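PDB 4PI8: autolysin E from Staphylococcus aureus, which probably cleaves the NAG-NAM glycan strands of bacterial peptidoglycan as a glycosidase of the lysozyme clan, here a catalytic mutant holding a disaccharide. Local coordinates for residues 145-148 with 149-153; 210-214 with 215-219; 193-197 with 198-202; 166-169 with 170-174. The protein carries 1 engineered substitution. All coordinates share one frame; numbering follows the deposited sequence.

Contact 1 of 4, residues 145-148 with 149-153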
loop_
_atom_site.group_PDB
_atom_site.type_symbol
_atom_site.label_atom_id
_atom_site.label_comp_id
_atom_site.label_asym_id
_atom_site.label_seq_id
_atom_site.Cartn_x
_atom_site.Cartn_y
_atom_site.Cartn_z
ATOM N N LYS A 145 -14.703 -14.142 -7.608
ATOM C CA LYS A 145 -13.965 -14.139 -6.329
ATOM C C LYS A 145 -12.844 -13.088 -6.350
ATOM O O LYS A 145 -11.677 -13.348 -5.992
ATOM C CB LYS A 145 -13.451 -15.541 -6.004
ATOM C CG LYS A 145 -14.573 -16.492 -5.584
ATOM C CD LYS A 145 -14.095 -17.923 -5.388
ATOM C CE LYS A 145 -14.035 -18.683 -6.703
ATOM N NZ LYS A 145 -13.413 -20.028 -6.539
ATOM N N SER A 146 -13.235 -11.901 -6.802
ATOM C CA SER A 146 -12.362 -10.717 -6.887
ATOM C C SER A 146 -13.009 -9.584 -6.138
ATOM O O SER A 146 -14.141 -9.187 -6.401
ATOM C CB SER A 146 -12.149 -10.339 -8.341
ATOM O OG SER A 146 -11.356 -9.152 -8.455
ATOM N N TYR A 147 -12.247 -9.006 -5.190
ATOM C CA TYR A 147 -12.685 -7.886 -4.426
ATOM C C TYR A 147 -13.081 -6.680 -5.331
ATOM O O TYR A 147 -14.088 -6.054 -5.067
ATOM C CB TYR A 147 -11.597 -7.459 -3.423
ATOM C CG TYR A 147 -12.137 -6.609 -2.313
ATOM C CD1 TYR A 147 -12.836 -7.185 -1.277
ATOM C CD2 TYR A 147 -11.945 -5.247 -2.300
ATOM C CE1 TYR A 147 -13.359 -6.427 -0.261
ATOM C CE2 TYR A 147 -12.451 -4.475 -1.291
ATOM C CZ TYR A 147 -13.152 -5.073 -0.256
ATOM O OH TYR A 147 -13.672 -4.329 0.758
ATOM N N ALA A 148 -12.289 -6.466 -6.359
ATOM C CA ALA A 148 -12.517 -5.322 -7.271
ATOM C C ALA A 148 -13.897 -5.469 -7.912
ATOM O O ALA A 148 -14.623 -4.504 -8.130
ATOM C CB ALA A 148 -11.454 -5.216 -8.291
ATOM N N GLU A 149 -14.244 -6.713 -8.239
ATOM C CA GLU A 149 -15.568 -6.991 -8.848
ATOM C C GLU A 149 -16.696 -6.886 -7.817
ATOM O O GLU A 149 -17.709 -6.229 -8.043
ATOM C CB GLU A 149 -15.554 -8.350 -9.519
ATOM C CG GLU A 149 -16.930 -8.799 -9.992
ATOM C CD GLU A 149 -16.841 -9.954 -10.971
ATOM O OE1 GLU A 149 -15.797 -10.635 -11.045
ATOM O OE2 GLU A 149 -17.838 -10.186 -11.680
ATOM N N LYS A 150 -16.475 -7.440 -6.634
ATOM C CA LYS A 150 -17.419 -7.336 -5.549
ATOM C C LYS A 150 -17.792 -5.911 -5.191
ATOM O O LYS A 150 -18.961 -5.624 -4.925
ATOM C CB LYS A 150 -16.862 -8.062 -4.308
ATOM C CG LYS A 150 -17.711 -7.952 -3.049
ATOM C CD LYS A 150 -17.355 -9.056 -2.052
ATOM C CE LYS A 150 -17.998 -8.823 -0.689
ATOM N NZ LYS A 150 -17.141 -7.936 0.143
ATOM N N GLU A 151 -16.802 -5.011 -5.200
ATOM C CA GLU A 151 -17.031 -3.622 -4.848
ATOM C C GLU A 151 -17.367 -2.738 -6.059
ATOM O O GLU A 151 -17.511 -1.534 -5.901
ATOM C CB GLU A 151 -15.801 -3.016 -4.132
ATOM C CG GLU A 151 -15.446 -3.590 -2.783
ATOM C CD GLU A 151 -16.616 -3.763 -1.847
ATOM O OE1 GLU A 151 -17.409 -2.823 -1.632
ATOM O OE2 GLU A 151 -16.743 -4.880 -1.323
ATOM N N GLN A 152 -17.423 -3.348 -7.232
ATOM C CA GLN A 152 -17.826 -2.739 -8.492
ATOM C C GLN A 152 -16.929 -1.553 -8.814
ATOM O O GLN A 152 -17.389 -0.404 -9.077
ATOM C CB GLN A 152 -19.321 -2.362 -8.475
ATOM C CG GLN A 152 -20.236 -3.587 -8.581
ATOM C CD GLN A 152 -20.042 -4.360 -9.904
ATOM O OE1 GLN A 152 -19.643 -5.530 -9.909
ATOM N NE2 GLN A 152 -20.332 -3.705 -11.027
ATOM N N TRP A 153 -15.634 -1.813 -8.761
ATOM C CA TRP A 153 -14.648 -0.814 -9.192
ATOM C C TRP A 153 -14.553 -0.862 -10.695
ATOM O O TRP A 153 -13.588 -1.313 -11.307
ATOM C CB TRP A 153 -13.258 -1.054 -8.585
ATOM C CG TRP A 153 -13.287 -0.922 -7.062
ATOM C CD1 TRP A 153 -14.230 -0.332 -6.284
ATOM C CD2 TRP A 153 -12.249 -1.362 -6.184
ATOM N NE1 TRP A 153 -13.876 -0.423 -4.935
ATOM C CE2 TRP A 153 -12.667 -1.076 -4.876
ATOM C CE3 TRP A 153 -11.053 -2.046 -6.394
ATOM C CZ2 TRP A 153 -11.886 -1.422 -3.772
ATOM C CZ3 TRP A 153 -10.284 -2.376 -5.280
ATOM C CH2 TRP A 153 -10.741 -2.077 -4.015
#
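Ser146 and Lys150 are joined by a backbone bond, Lys150 N to Ser146 O at 2.9 Å, and the bond from Glu151 N to Tyr147 O follows it, so that the chain winds into the short helix 147-150 with Ser146 at its N-cap. A Schellman motif closes the other end: Gln152 takes a positive phi (58°), and Trp153 N reaches back over the last turn to Ala148 O at 2.9 Å. The same reversal brings the Trp153 indole against the side of the helix, where its CE3 packs on Ala148 CB at 3.7 Å. Beside it, the Tyr147 ring turns an edge to the indole in an offset edge-to-face pair, planes 74° apart, with CD2 3.8 Å from Trp153 CH2. One face of the Tyr147 ring is taken by Glu151, one helical turn on. With CG anti to its carbonyl carbon (chi1 -65°), Glu151 lays this methylene over the phenol as a CH-pi contact, 3.9 Å from the ring centroid, and the bend at chi2 carries the carboxylate above the hydroxyl end of the ring. There OE2 forms a salt bridge with Lys150 NZ, whose hydrogen bond is weak. Tyr147 also meets Phe166 of helix 156-172 edge-to-face, beside the sugar site, the Tyr147 side chain about 7 Å from the bound muramic acid at the nearest atoms. At the N-cap, the hydroxyl of Ser146 is directed to Ala135 O, while its CB rests 4.1 Å from Glu149 CB.

Contact 2 of 4, residues 210-214 with 215-219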
loop_
_atom_site.group_PDB
_atom_site.type_symbol
_atom_site.label_atom_id
_atom_site.label_comp_id
_atom_site.label_asym_id
_atom_site.label_seq_id
_atom_site.Cartn_x
_atom_site.Cartn_y
_atom_site.Cartn_z
ATOM N N LYS A 210 10.515 11.468 -1.783
ATOM C CA LYS A 210 10.780 12.345 -2.920
ATOM C C LYS A 210 9.672 13.410 -3.025
ATOM O O LYS A 210 9.930 14.601 -3.248
ATOM C CB LYS A 210 10.917 11.517 -4.182
ATOM C CG LYS A 210 11.613 12.160 -5.356
ATOM C CD LYS A 210 11.769 11.135 -6.481
ATOM C CE LYS A 210 13.104 10.462 -6.427
ATOM N NZ LYS A 210 13.327 9.668 -7.660
ATOM N N SER A 211 8.404 13.005 -2.893
ATOM C CA SER A 211 7.310 13.952 -3.054
ATOM C C SER A 211 7.279 14.948 -1.899
ATOM O O SER A 211 6.989 16.146 -2.104
ATOM C CB SER A 211 6.002 13.186 -3.138
ATOM O OG SER A 211 5.973 12.350 -4.234
ATOM N N TYR A 212 7.578 14.511 -0.673
ATOM C CA TYR A 212 7.650 15.421 0.466
ATOM C C TYR A 212 8.710 16.510 0.183
ATOM O O TYR A 212 8.467 17.681 0.477
ATOM C CB TYR A 212 7.997 14.714 1.812
ATOM C CG TYR A 212 6.788 14.240 2.571
ATOM C CD1 TYR A 212 5.897 13.343 2.025
ATOM C CD2 TYR A 212 6.533 14.704 3.832
ATOM C CE1 TYR A 212 4.751 12.993 2.737
ATOM C CE2 TYR A 212 5.388 14.330 4.543
ATOM C CZ TYR A 212 4.518 13.468 3.946
ATOM O OH TYR A 212 3.374 13.128 4.655
ATOM N N LYS A 213 9.880 16.083 -0.297
ATOM C CA LYS A 213 10.973 17.050 -0.497
ATOM C C LYS A 213 10.700 17.905 -1.720
ATOM O O LYS A 213 11.198 19.081 -1.771
ATOM C CB LYS A 213 12.297 16.337 -0.546
ATOM C CG LYS A 213 12.685 15.731 0.775
ATOM C CD LYS A 213 13.972 14.938 0.817
ATOM C CE LYS A 213 14.175 14.337 2.196
ATOM N NZ LYS A 213 15.446 13.643 2.398
ATOM N N GLN A 214 9.936 17.454 -2.684
ATOM C CA GLN A 214 9.587 18.227 -3.857
ATOM C C GLN A 214 8.694 19.381 -3.452
ATOM O O GLN A 214 8.826 20.494 -4.005
ATOM C CB GLN A 214 8.903 17.370 -4.929
ATOM C CG GLN A 214 8.462 18.127 -6.166
ATOM C CD GLN A 214 8.007 17.281 -7.283
ATOM O OE1 GLN A 214 8.196 16.092 -7.267
ATOM N NE2 GLN A 214 7.459 17.887 -8.277
ATOM N N PHE A 215 7.749 19.189 -2.527
ATOM C CA PHE A 215 6.758 20.217 -2.183
ATOM C C PHE A 215 7.031 20.865 -0.837
ATOM O O PHE A 215 6.279 21.753 -0.423
ATOM C CB PHE A 215 5.359 19.611 -2.301
ATOM C CG PHE A 215 4.992 19.263 -3.715
ATOM C CD1 PHE A 215 4.692 20.258 -4.649
ATOM C CD2 PHE A 215 5.086 17.984 -4.161
ATOM C CE1 PHE A 215 4.390 19.896 -5.967
ATOM C CE2 PHE A 215 4.803 17.628 -5.479
ATOM C CZ PHE A 215 4.430 18.606 -6.374
ATOM N N GLY A 216 8.026 20.416 -0.103
ATOM C CA GLY A 216 8.345 21.007 1.188
ATOM C C GLY A 216 7.335 20.653 2.254
ATOM O O GLY A 216 6.962 21.484 3.114
ATOM N N ILE A 217 6.870 19.416 2.227
ATOM C CA ILE A 217 5.861 18.968 3.190
ATOM C C ILE A 217 6.510 18.534 4.509
ATOM O O ILE A 217 7.516 17.828 4.543
ATOM C CB ILE A 217 5.044 17.783 2.584
ATOM C CG1 ILE A 217 4.447 18.104 1.205
ATOM C CG2 ILE A 217 3.928 17.361 3.533
ATOM C CD1 ILE A 217 3.480 19.253 1.145
ATOM N N LYS A 218 5.874 18.901 5.608
ATOM C CA LYS A 218 6.333 18.472 6.932
ATOM C C LYS A 218 5.821 17.077 7.293
ATOM O O LYS A 218 4.644 16.813 7.151
ATOM C CB LYS A 218 5.841 19.469 7.987
ATOM C CG LYS A 218 6.700 19.458 9.245
ATOM C CD LYS A 218 5.984 19.893 10.524
ATOM C CE LYS A 218 6.907 19.732 11.741
ATOM N NZ LYS A 218 7.500 18.356 11.796
ATOM N N LYS A 219 6.694 16.262 7.829
ATOM C CA LYS A 219 6.368 14.894 8.297
ATOM C C LYS A 219 5.479 14.929 9.530
ATOM O O LYS A 219 5.668 15.798 10.383
ATOM C CB LYS A 219 7.652 14.162 8.665
ATOM C CG LYS A 219 8.514 13.804 7.481
ATOM C CD LYS A 219 9.675 12.904 7.870
ATOM C CE LYS A 219 10.804 13.696 8.514
ATOM N NZ LYS A 219 11.615 12.872 9.464
HETATM O O HOH W 1 2.875 14.355 6.901
HETATM O O HOH W 2 9.990 17.391 3.381
#
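The C-terminal end of helix 200-215 is closed here by a glycine with positive phi: Tyr212 O accepts a bond from Ile217 N at 2.9 Å and a weak one from Gly216 N, and the chain then leaves in extended form. Ile217 is thereby folded back onto the Tyr212 ring. Its CG2, anti to the backbone N, lies over one face of the phenol, a CH-pi contact 3.9 Å from the centroid, and the Ile217 side chain stands across the ring. Lys218 O comes to the ring edge, 3.7 Å from Tyr212 CE2, and a water ties it to the phenol: Tyr212 OH donates to this water over 2.6 Å, and the water donates on to Lys218 O. The hydroxyl is also bonded to Asn97, just ahead of helix 98-108, whose Ile99 touches both Tyr212 and Ile217. On another side of the helix end, the Gln214 chain runs alongside the phenyl of Phe215, both touching helix 67-74. Fully extended, it stacks its amide on the phenyl, planes 12° apart, with Gln214 CG 4.0 Å from the ring centroid. Phe215 CD2, at the ring edge, sits 3.4 Å from Ser211 O.

Contact 3 of 4, residues 193-197 with 198-202. With AMU (N-acetyl-beta-muramic acid), chain B; NAG (2-acetamido-2-deoxy-beta-D-glucopyranose), chain C; SO4 (sulfate ion), chain N.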
loop_
_atom_site.group_PDB
_atom_site.type_symbol
_atom_site.label_atom_id
_atom_site.label_comp_id
_atom_site.label_asym_id
_atom_site.label_seq_id
_atom_site.Cartn_x
_atom_site.Cartn_y
_atom_site.Cartn_z
ATOM N N GLN A 193 -1.414 -8.777 6.750
ATOM C CA GLN A 193 -0.274 -7.984 6.178
ATOM C C GLN A 193 -0.574 -7.648 4.744
ATOM O O GLN A 193 -1.081 -8.424 3.950
ATOM C CB GLN A 193 1.000 -8.776 6.340
ATOM C CG GLN A 193 1.343 -8.853 7.823
ATOM C CD GLN A 193 2.592 -9.601 8.282
ATOM O OE1 GLN A 193 2.891 -9.505 9.462
ATOM N NE2 GLN A 193 3.234 -10.335 7.429
ATOM N N TYR A 194 -0.183 -6.413 4.370
ATOM C CA TYR A 194 -0.685 -5.874 3.094
ATOM C C TYR A 194 -0.066 -6.533 1.919
ATOM O O TYR A 194 -0.701 -6.604 0.843
ATOM C CB TYR A 194 -0.463 -4.348 3.065
ATOM C CG TYR A 194 -1.428 -3.643 2.082
ATOM C CD1 TYR A 194 -1.141 -3.635 0.704
ATOM C CD2 TYR A 194 -2.553 -3.047 2.513
ATOM C CE1 TYR A 194 -2.064 -3.098 -0.171
ATOM C CE2 TYR A 194 -3.484 -2.501 1.608
ATOM C CZ TYR A 194 -3.194 -2.551 0.294
ATOM O OH TYR A 194 -4.145 -1.956 -0.582
ATOM N N ALA A 195 1.195 -6.956 2.017
ATOM C CA ALA A 195 1.912 -7.448 0.884
ATOM C C ALA A 195 2.899 -8.514 1.278
ATOM O O ALA A 195 3.306 -8.543 2.454
ATOM C CB ALA A 195 2.620 -6.291 0.225
ATOM N N SER A 196 3.290 -9.368 0.309
ATOM C CA SER A 196 4.371 -10.342 0.540
ATOM C C SER A 196 5.740 -9.840 0.244
ATOM O O SER A 196 6.707 -10.330 0.776
ATOM C CB SER A 196 4.083 -11.633 -0.223
ATOM O OG SER A 196 4.141 -11.423 -1.622
ATOM N N ASP A 197 5.853 -8.815 -0.625
ATOM C CA ASP A 197 7.149 -8.260 -0.954
ATOM C C ASP A 197 7.791 -7.695 0.329
ATOM O O ASP A 197 7.273 -6.754 0.911
ATOM C CB ASP A 197 6.969 -7.180 -2.030
ATOM C CG ASP A 197 8.244 -6.517 -2.443
ATOM O OD1 ASP A 197 9.357 -6.765 -1.973
ATOM O OD2 ASP A 197 8.046 -5.594 -3.294
ATOM N N ILE A 198 8.963 -8.214 0.705
ATOM C CA ILE A 198 9.683 -7.764 1.893
ATOM C C ILE A 198 10.160 -6.309 1.833
ATOM O O ILE A 198 10.494 -5.733 2.880
ATOM C CB ILE A 198 10.821 -8.700 2.319
ATOM C CG1 ILE A 198 12.014 -8.633 1.336
ATOM C CG2 ILE A 198 10.271 -10.097 2.574
ATOM C CD1 ILE A 198 13.179 -9.530 1.761
ATOM N N ARG A 199 10.222 -5.771 0.588
ATOM C CA ARG A 199 10.582 -4.354 0.378
ATOM C C ARG A 199 9.415 -3.451 -0.043
ATOM O O ARG A 199 9.606 -2.283 -0.424
ATOM C CB ARG A 199 11.734 -4.253 -0.629
ATOM C CG ARG A 199 13.050 -4.778 -0.011
ATOM C CD ARG A 199 14.312 -4.300 -0.718
ATOM N NE ARG A 199 14.494 -2.855 -0.578
ATOM C CZ ARG A 199 14.995 -2.239 0.501
ATOM N NH1 ARG A 199 15.379 -2.919 1.591
ATOM N NH2 ARG A 199 15.112 -0.916 0.489
ATOM N N TRP A 200 8.178 -3.949 0.119
ATOM C CA TRP A 200 6.972 -3.159 -0.185
ATOM C C TRP A 200 7.000 -1.824 0.484
ATOM O O TRP A 200 6.707 -0.761 -0.161
ATOM C CB TRP A 200 5.728 -3.934 0.249
ATOM C CG TRP A 200 4.414 -3.274 0.109
ATOM C CD1 TRP A 200 3.592 -3.293 -1.000
ATOM C CD2 TRP A 200 3.686 -2.533 1.123
ATOM N NE1 TRP A 200 2.445 -2.611 -0.739
ATOM C CE2 TRP A 200 2.425 -2.162 0.560
ATOM C CE3 TRP A 200 3.942 -2.182 2.463
ATOM C CZ2 TRP A 200 1.500 -1.424 1.250
ATOM C CZ3 TRP A 200 3.010 -1.489 3.152
ATOM C CH2 TRP A 200 1.791 -1.119 2.560
ATOM N N ALA A 201 7.252 -1.748 1.788
ATOM C CA ALA A 201 7.229 -0.452 2.485
ATOM C C ALA A 201 8.333 0.444 2.008
ATOM O O ALA A 201 8.155 1.683 1.897
ATOM C CB ALA A 201 7.283 -0.670 3.975
ATOM N N ASP A 202 9.508 -0.106 1.757
ATOM C CA ASP A 202 10.618 0.745 1.300
ATOM C C ASP A 202 10.293 1.369 -0.042
ATOM O O ASP A 202 10.658 2.537 -0.255
ATOM C CB ASP A 202 11.876 -0.122 1.165
ATOM C CG ASP A 202 12.212 -0.793 2.447
ATOM O OD1 ASP A 202 12.724 -0.123 3.349
ATOM O OD2 ASP A 202 11.874 -1.964 2.608
HETATM C C1 AMU B . -1.395 -9.640 -0.378
HETATM C C2 AMU B . -2.792 -9.417 0.123
HETATM C C3 AMU B . -2.956 -10.034 1.522
HETATM C C4 AMU B . -2.526 -11.518 1.452
HETATM C C5 AMU B . -1.190 -11.632 0.777
HETATM C C6 AMU B . -0.746 -13.092 0.656
HETATM C C7 AMU B . -4.291 -7.427 -0.057
HETATM C C8 AMU B . -4.397 -5.948 0.250
HETATM C C9 AMU B . -4.466 -8.940 3.049
HETATM C C10 AMU B . -5.821 -8.354 2.957
HETATM C C11 AMU B . -4.232 -9.605 4.403
HETATM O O1 AMU B . -1.232 -9.123 -1.689
HETATM O O3 AMU B . -4.288 -9.908 2.009
HETATM O O4 AMU B . -2.513 -11.958 2.820
HETATM O O5 AMU B . -1.236 -11.058 -0.505
HETATM O O6 AMU B . 0.601 -13.224 0.190
HETATM O O7 AMU B . -5.184 -8.017 -0.626
HETATM O O10 AMU B . -6.035 -7.183 3.391
HETATM O O11 AMU B . -6.783 -9.078 2.476
HETATM N N2 AMU B . -3.116 -7.972 0.230
HETATM C C1 NAG C . -3.178 -13.191 3.035
HETATM C C2 NAG C . -2.888 -13.486 4.511
HETATM C C3 NAG C . -3.582 -14.808 4.882
HETATM C C4 NAG C . -5.024 -14.693 4.492
HETATM C C5 NAG C . -5.218 -14.282 3.042
HETATM C C6 NAG C . -6.667 -13.975 2.810
HETATM C C7 NAG C . -0.852 -12.588 5.649
HETATM C C8 NAG C . 0.582 -12.818 5.934
HETATM N N2 NAG C . -1.475 -13.511 4.896
HETATM O O3 NAG C . -3.483 -14.991 6.287
HETATM O O4 NAG C . -5.635 -15.974 4.620
HETATM O O5 NAG C . -4.557 -13.037 2.815
HETATM O O6 NAG C . -6.750 -13.779 1.397
HETATM O O7 NAG C . -1.455 -11.599 6.085
HETATM S S SO4 N . 2.198 -8.522 -3.002
HETATM O O1 SO4 N . 1.492 -7.241 -3.293
HETATM O O2 SO4 N . 1.428 -9.271 -2.044
HETATM O O3 SO4 N . 3.629 -8.244 -2.683
HETATM O O4 SO4 N . 2.174 -9.386 -4.251
#
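The Trp200 indole carries two neighbours over one face: Ala195 CB stands 3.6 Å from the centroid of the five-membered ring, and Tyr194 CB lies over the six-membered ring, both as CH-pi contacts. The Tyr194 ring runs nearly parallel to the indole (22°) but offset, with little overlap, and Tyr194 CD1 meets Trp200 CZ2 at 3.5 Å. One face of the Tyr194 ring receives the acetamido methyl of the muramic acid, C8, 3.6 Å above its centre. The same group donates from N2 to Tyr194 O at 2.8 Å, so Tyr194 meets both its N-H and its methyl; Gly134 N also bonds this sugar, and Gln193 N bonds O7 of the adjoining NAG. Next to O1 of the muramic acid, Ser196 N and Asp197 N bond a sulfate ion, probably from the crystallisation liquor. A type I turn, Asp197 to Trp200, leads into helix 200-215. With CG anti to the backbone N (chi1 179°), Asp197 lays OD1 2.9 Å from Arg199 N, which meets the carboxylate from above its plane; OD2 pairs with Lys203. Recognition of the N-acetyl groups thus combines backbone bonds of 193-194 with the Tyr194 ring face, and the Asp197 carboxylate would probably be stabilised as an anion.

Contact 4 of 4, residues 166-169 with 170-174. With AMU (N-acetyl-beta-muramic acid), chain B.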
loop_
_atom_site.group_PDB
_atom_site.type_symbol
_atom_site.label_atom_id
_atom_site.label_comp_id
_atom_site.label_asym_id
_atom_site.label_seq_id
_atom_site.Cartn_x
_atom_site.Cartn_y
_atom_site.Cartn_z
ATOM N N PHE A 166 -10.962 1.141 1.381
ATOM C CA PHE A 166 -10.456 -0.152 1.870
ATOM C C PHE A 166 -9.276 0.068 2.852
ATOM O O PHE A 166 -9.246 -0.495 3.979
ATOM C CB PHE A 166 -10.027 -0.995 0.733
ATOM C CG PHE A 166 -9.323 -2.288 1.145
ATOM C CD1 PHE A 166 -10.054 -3.417 1.469
ATOM C CD2 PHE A 166 -7.955 -2.355 1.214
ATOM C CE1 PHE A 166 -9.395 -4.611 1.819
ATOM C CE2 PHE A 166 -7.321 -3.530 1.563
ATOM C CZ PHE A 166 -8.056 -4.645 1.864
ATOM N N ILE A 167 -8.276 0.901 2.483
ATOM C CA ILE A 167 -7.133 1.123 3.355
ATOM C C ILE A 167 -7.561 1.705 4.678
ATOM O O ILE A 167 -7.173 1.259 5.753
ATOM C CB ILE A 167 -6.097 1.984 2.608
ATOM C CG1 ILE A 167 -5.519 1.225 1.407
ATOM C CG2 ILE A 167 -5.004 2.446 3.567
ATOM C CD1 ILE A 167 -4.939 2.066 0.331
ATOM N N ARG A 168 -8.436 2.705 4.632
ATOM C CA ARG A 168 -8.944 3.282 5.844
ATOM C C ARG A 168 -9.691 2.244 6.698
ATOM O O ARG A 168 -9.446 2.122 7.901
ATOM C CB ARG A 168 -9.863 4.499 5.525
ATOM C CG ARG A 168 -10.816 4.962 6.643
ATOM C CD ARG A 168 -10.189 5.294 7.978
ATOM N NE ARG A 168 -9.309 6.436 7.957
ATOM C CZ ARG A 168 -8.623 6.861 8.973
ATOM N NH1 ARG A 168 -7.824 7.886 8.937
ATOM N NH2 ARG A 168 -8.771 6.184 10.133
ATOM N N ASN A 169 -10.660 1.586 6.078
ATOM C CA ASN A 169 -11.577 0.713 6.872
ATOM C C ASN A 169 -10.912 -0.533 7.332
ATOM O O ASN A 169 -11.243 -0.997 8.434
ATOM C CB ASN A 169 -12.806 0.393 6.068
ATOM C CG ASN A 169 -13.763 1.559 5.992
ATOM O OD1 ASN A 169 -13.719 2.431 6.800
ATOM N ND2 ASN A 169 -14.617 1.541 5.004
ATOM N N GLU A 170 -9.994 -1.096 6.557
ATOM C CA GLU A 170 -9.418 -2.385 6.921
ATOM C C GLU A 170 -8.059 -2.320 7.589
ATOM O O GLU A 170 -7.712 -3.212 8.345
ATOM C CB GLU A 170 -9.322 -3.318 5.726
ATOM C CG GLU A 170 -10.681 -3.456 5.047
ATOM C CD GLU A 170 -11.781 -3.930 5.978
ATOM O OE1 GLU A 170 -11.511 -4.838 6.819
ATOM O OE2 GLU A 170 -12.905 -3.375 5.842
ATOM N N TYR A 171 -7.251 -1.283 7.319
ATOM C CA TYR A 171 -5.939 -1.117 7.900
ATOM C C TYR A 171 -5.931 -0.010 8.934
ATOM O O TYR A 171 -5.565 -0.219 10.127
ATOM C CB TYR A 171 -4.844 -0.951 6.805
ATOM C CG TYR A 171 -4.543 -2.277 6.178
ATOM C CD1 TYR A 171 -5.372 -2.809 5.187
ATOM C CD2 TYR A 171 -3.484 -3.057 6.613
ATOM C CE1 TYR A 171 -5.160 -4.065 4.626
ATOM C CE2 TYR A 171 -3.293 -4.336 6.075
ATOM C CZ TYR A 171 -4.117 -4.811 5.098
ATOM O OH TYR A 171 -3.899 -6.073 4.598
ATOM N N PHE A 172 -6.272 1.225 8.552
ATOM C CA PHE A 172 -6.143 2.309 9.503
ATOM C C PHE A 172 -7.063 2.108 10.742
ATOM O O PHE A 172 -6.680 2.404 11.862
ATOM C CB PHE A 172 -6.385 3.687 8.892
ATOM C CG PHE A 172 -5.444 4.079 7.784
ATOM C CD1 PHE A 172 -4.262 3.410 7.551
ATOM C CD2 PHE A 172 -5.708 5.213 7.071
ATOM C CE1 PHE A 172 -3.378 3.858 6.607
ATOM C CE2 PHE A 172 -4.802 5.666 6.148
ATOM C CZ PHE A 172 -3.637 5.004 5.888
ATOM N N GLU A 173 -8.256 1.622 10.515
ATOM C CA GLU A 173 -9.198 1.344 11.619
ATOM C C GLU A 173 -8.797 0.114 12.404
ATOM O O GLU A 173 -9.376 -0.122 13.487
ATOM C CB GLU A 173 -10.611 1.226 11.102
ATOM C CG GLU A 173 -11.202 2.540 10.595
ATOM C CD GLU A 173 -11.286 3.589 11.640
ATOM O OE1 GLU A 173 -11.917 3.335 12.718
ATOM O OE2 GLU A 173 -10.701 4.636 11.492
ATOM N N ASN A 174 -7.815 -0.625 11.930
ATOM C CA ASN A 174 -7.237 -1.800 12.624
ATOM C C ASN A 174 -5.926 -1.443 13.302
ATOM O O ASN A 174 -5.122 -2.347 13.561
ATOM C CB ASN A 174 -7.062 -2.970 11.656
ATOM C CG ASN A 174 -6.759 -4.296 12.350
ATOM O OD1 ASN A 174 -7.487 -4.620 13.325
ATOM N ND2 ASN A 174 -5.691 -4.991 11.963
HETATM C C1 AMU B . -1.395 -9.640 -0.378
HETATM C C2 AMU B . -2.792 -9.417 0.123
HETATM C C3 AMU B . -2.956 -10.034 1.522
HETATM C C4 AMU B . -2.526 -11.518 1.452
HETATM C C5 AMU B . -1.190 -11.632 0.777
HETATM C C6 AMU B . -0.746 -13.092 0.656
HETATM C C7 AMU B . -4.291 -7.427 -0.057
HETATM C C8 AMU B . -4.397 -5.948 0.250
HETATM C C9 AMU B . -4.466 -8.940 3.049
HETATM C C10 AMU B . -5.821 -8.354 2.957
HETATM C C11 AMU B . -4.232 -9.605 4.403
HETATM O O1 AMU B . -1.232 -9.123 -1.689
HETATM O O3 AMU B . -4.288 -9.908 2.009
HETATM O O4 AMU B . -2.513 -11.958 2.820
HETATM O O5 AMU B . -1.236 -11.058 -0.505
HETATM O O6 AMU B . 0.601 -13.224 0.190
HETATM O O7 AMU B . -5.184 -8.017 -0.626
HETATM O O10 AMU B . -6.035 -7.183 3.391
HETATM O O11 AMU B . -6.783 -9.078 2.476
HETATM N N2 AMU B . -3.116 -7.972 0.230
#
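Ile167 O is gripped by two backbone donors near the end of helix 156-172: Phe172 N at 2.9 Å, whose five-residue span marks a wider pi-type turn, and Tyr171 N at 3.0 Å, which keeps the alpha-type bond. Phe172 N lies in the carbonyl plane and Tyr171 N is tilted 34° from it. The next bond, from Glu173 N to Arg168 O, again spans five residues. The turn sends side chains to different sides. Toward the sugar, Phe166 CE2 touches Tyr171 CE1 at 3.8 Å, and the Tyr171 hydroxyl donates to O10 of the muramic acid carboxylate over 2.7 Å; His192 stacks on Tyr171, within the same glycan pocket. Glu170 CB covers one face of the Phe166 ring. Facing the interior, Ile167 CG2 lies over one face of the Phe172 ring, 3.9 Å from its centroid. The edge of that phenyl meets the face of the Arg168 guanidinium, planes 81° apart. Bends at chi2 and chi3 bring the guanidinium forward along the helix, past Phe172 to Glu173, while its NE and NH1 bond the carbonyls of Tyr94 and Glu95. Arg168 NH2 forms a salt bridge at 2.8 Å with Glu173 OE2, which uses its anti lone pair.

Overall arrangement
Contacts 3 and 4 lie nearer the middle of the chain and share the muramic acid: the 193-197 loop meets its acetamido group, helix 156-172 its carboxylate, and the two touch where Tyr194 CD2 packs 3.5 Å from Tyr171 CZ. Contacts 1 and 2 are centred farther out, about 18 and 19 Å from the chain's centre and on opposite sides of it. Contact 1 touches contact 4 at Phe166 but does not touch contact 3. Contact 2 shares helix 200-215 with contact 3 but sits at its far, more solvent-exposed end. Contact 1 spans both ends of a short helix; contact 2 closes one, also through a positive-phi residue, contact 3 starts one and contact 4 widens one.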